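Local coordinates for MutT/nudix family protein (Deinococcus radiodurans, PDB 2W4E) that probably hydrolyses ADP-ribose, with magnesium as cofactor, as a Nudix-family pyrophosphatase represented here by its Nudix domain without the N-terminal part, at residues F83-A88 and S129-Q134. Residues are numbered along the deposited sequence; the frame is centred on the assembly and turned at random.
Sequences FYPLLA and SLTLWQ
Pro85 presses the CB-CG edge of its ring against Thr131 and Gln134, one helical turn apart, where helix 126-141 packs on strand 82-93 in the alpha/beta/alpha sandwich of the Nudix fold. The strand runs through the central mixed sheet, bonded by its backbone to strand 6-14, and the helix lies over one face of that sheet. A compact, rigid proline ring suits a place where the backbones lie close, with the CA atoms of Pro85 and Thr131 6.0 Å apart. Thr131 meets Pro85 CB with both branches, OG1 at 3.4 Å and CG2 at 3.7 Å. With CG2 anti to the backbone N (OG1 chi1 -60°), the methyl adds an apolar surface, while OG1 hydrogen-bonds back to the carbonyl oxygen of Pro127 one turn earlier, so the hydroxyl is satisfied within its own helix. Gln134 is long enough to reach from the helix to the proline ring; extended beyond CG (chi2 171°), it crosses the proline at about a right angle. Its NE2 donates to the carbonyl oxygen of Pro70, which helps to fix the amide's rotation. That amide's other end, OE1, closes against the ring, 3.1 Å from Pro85 CG.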
loop_
_atom_site.group_PDB
_atom_site.type_symbol
_atom_site.label_atom_id
_atom_site.label_comp_id
_atom_site.label_asym_id
_atom_site.label_seq_id
_atom_site.Cartn_x
_atom_site.Cartn_y
_atom_site.Cartn_z
ATOM N N PHE A 83 0.942 0.489 -10.663
ATOM C CA PHE A 83 0.068 1.564 -10.208
ATOM C C PHE A 83 0.944 2.766 -9.926
ATOM O O PHE A 83 1.922 2.656 -9.191
ATOM C CB PHE A 83 -0.666 1.103 -8.920
ATOM C CG PHE A 83 -1.837 0.196 -9.187
ATOM C CD1 PHE A 83 -2.115 -0.240 -10.497
ATOM C CD2 PHE A 83 -2.627 -0.277 -8.137
ATOM C CE1 PHE A 83 -3.179 -1.064 -10.759
ATOM C CE2 PHE A 83 -3.711 -1.109 -8.373
ATOM C CZ PHE A 83 -4.004 -1.522 -9.654
ATOM N N TYR A 84 0.605 3.904 -10.537
ATOM C CA TYR A 84 1.303 5.154 -10.316
ATOM C C TYR A 84 0.481 6.127 -9.486
ATOM O O TYR A 84 -0.517 6.674 -9.976
ATOM C CB TYR A 84 1.689 5.814 -11.658
ATOM C CG TYR A 84 2.758 5.041 -12.374
ATOM C CD1 TYR A 84 4.099 5.197 -12.036
ATOM C CD2 TYR A 84 2.421 4.137 -13.386
ATOM C CE1 TYR A 84 5.092 4.472 -12.687
ATOM C CE2 TYR A 84 3.420 3.405 -14.053
ATOM C CZ TYR A 84 4.731 3.578 -13.685
ATOM O OH TYR A 84 5.686 2.844 -14.328
ATOM N N PRO A 85 0.883 6.354 -8.228
ATOM C CA PRO A 85 0.083 7.273 -7.409
ATOM C C PRO A 85 0.492 8.740 -7.576
ATOM O O PRO A 85 1.689 9.025 -7.775
ATOM C CB PRO A 85 0.313 6.776 -5.975
ATOM C CG PRO A 85 1.677 6.131 -5.997
ATOM C CD PRO A 85 1.899 5.637 -7.450
ATOM N N LEU A 86 -0.494 9.651 -7.584
ATOM C CA LEU A 86 -0.215 11.089 -7.529
ATOM C C LEU A 86 -1.058 11.795 -6.461
ATOM O O LEU A 86 -2.261 11.470 -6.259
ATOM C CB LEU A 86 -0.376 11.792 -8.901
ATOM C CG LEU A 86 0.632 11.355 -10.006
ATOM C CD1 LEU A 86 -0.010 10.337 -10.873
ATOM C CD2 LEU A 86 1.144 12.540 -10.873
ATOM N N LEU A 87 -0.439 12.777 -5.824
ATOM C CA LEU A 87 -1.174 13.729 -4.994
ATOM C C LEU A 87 -1.607 14.969 -5.823
ATOM O O LEU A 87 -0.757 15.695 -6.378
ATOM C CB LEU A 87 -0.290 14.154 -3.849
ATOM C CG LEU A 87 -0.814 15.286 -2.963
ATOM C CD1 LEU A 87 -2.149 14.850 -2.240
ATOM C CD2 LEU A 87 0.258 15.640 -1.941
ATOM N N ALA A 88 -2.907 15.211 -5.900
ATOM C CA ALA A 88 -3.432 16.416 -6.582
ATOM C C ALA A 88 -3.882 17.472 -5.535
ATOM O O ALA A 88 -4.668 17.178 -4.617
ATOM C CB ALA A 88 -4.583 16.031 -7.539
ATOM N N SER A 129 -4.887 2.935 0.405
ATOM C CA SER A 129 -4.179 3.129 1.701
ATOM C C SER A 129 -2.713 3.444 1.454
ATOM O O SER A 129 -2.151 4.283 2.136
ATOM C CB SER A 129 -4.232 1.885 2.630
ATOM O OG SER A 129 -5.565 1.578 2.936
ATOM N N LEU A 130 -2.088 2.750 0.504
ATOM C CA LEU A 130 -0.644 2.950 0.318
ATOM C C LEU A 130 -0.427 4.386 -0.192
ATOM O O LEU A 130 0.513 5.040 0.192
ATOM C CB LEU A 130 -0.056 1.936 -0.686
ATOM C CG LEU A 130 1.426 2.082 -1.059
ATOM C CD1 LEU A 130 2.377 2.256 0.199
ATOM C CD2 LEU A 130 1.862 0.896 -1.884
ATOM N N THR A 131 -1.315 4.869 -1.059
ATOM C CA THR A 131 -1.149 6.234 -1.607
ATOM C C THR A 131 -1.256 7.262 -0.479
ATOM O O THR A 131 -0.500 8.251 -0.440
ATOM C CB THR A 131 -2.183 6.484 -2.711
ATOM O OG1 THR A 131 -1.978 5.516 -3.736
ATOM C CG2 THR A 131 -2.051 7.923 -3.341
ATOM N N LEU A 132 -2.208 7.026 0.428
ATOM C CA LEU A 132 -2.425 7.946 1.581
ATOM C C LEU A 132 -1.191 7.985 2.464
ATOM O O LEU A 132 -0.754 9.052 2.882
ATOM C CB LEU A 132 -3.665 7.562 2.403
ATOM C CG LEU A 132 -4.992 7.956 1.726
ATOM C CD1 LEU A 132 -6.105 7.042 2.322
ATOM C CD2 LEU A 132 -5.284 9.451 1.990
ATOM N N TRP A 133 -0.620 6.821 2.743
ATOM C CA TRP A 133 0.604 6.808 3.504
ATOM C C TRP A 133 1.698 7.569 2.759
ATOM O O TRP A 133 2.387 8.378 3.353
ATOM C CB TRP A 133 1.068 5.380 3.813
ATOM C CG TRP A 133 0.325 4.759 4.914
ATOM C CD1 TRP A 133 -0.580 3.737 4.822
ATOM C CD2 TRP A 133 0.396 5.109 6.300
ATOM N NE1 TRP A 133 -1.071 3.421 6.073
ATOM C CE2 TRP A 133 -0.498 4.252 6.999
ATOM C CE3 TRP A 133 1.133 6.044 7.023
ATOM C CZ2 TRP A 133 -0.672 4.315 8.382
ATOM C CZ3 TRP A 133 0.977 6.101 8.413
ATOM C CH2 TRP A 133 0.086 5.225 9.075
ATOM N N GLN A 134 1.884 7.294 1.470
ATOM C CA GLN A 134 2.990 7.953 0.742
ATOM C C GLN A 134 2.798 9.473 0.638
ATOM O O GLN A 134 3.777 10.200 0.585
ATOM C CB GLN A 134 3.119 7.380 -0.686
ATOM C CG GLN A 134 3.610 5.914 -0.808
ATOM C CD GLN A 134 3.457 5.447 -2.271
ATOM O OE1 GLN A 134 2.715 6.069 -3.043
ATOM N NE2 GLN A 134 4.109 4.384 -2.638
#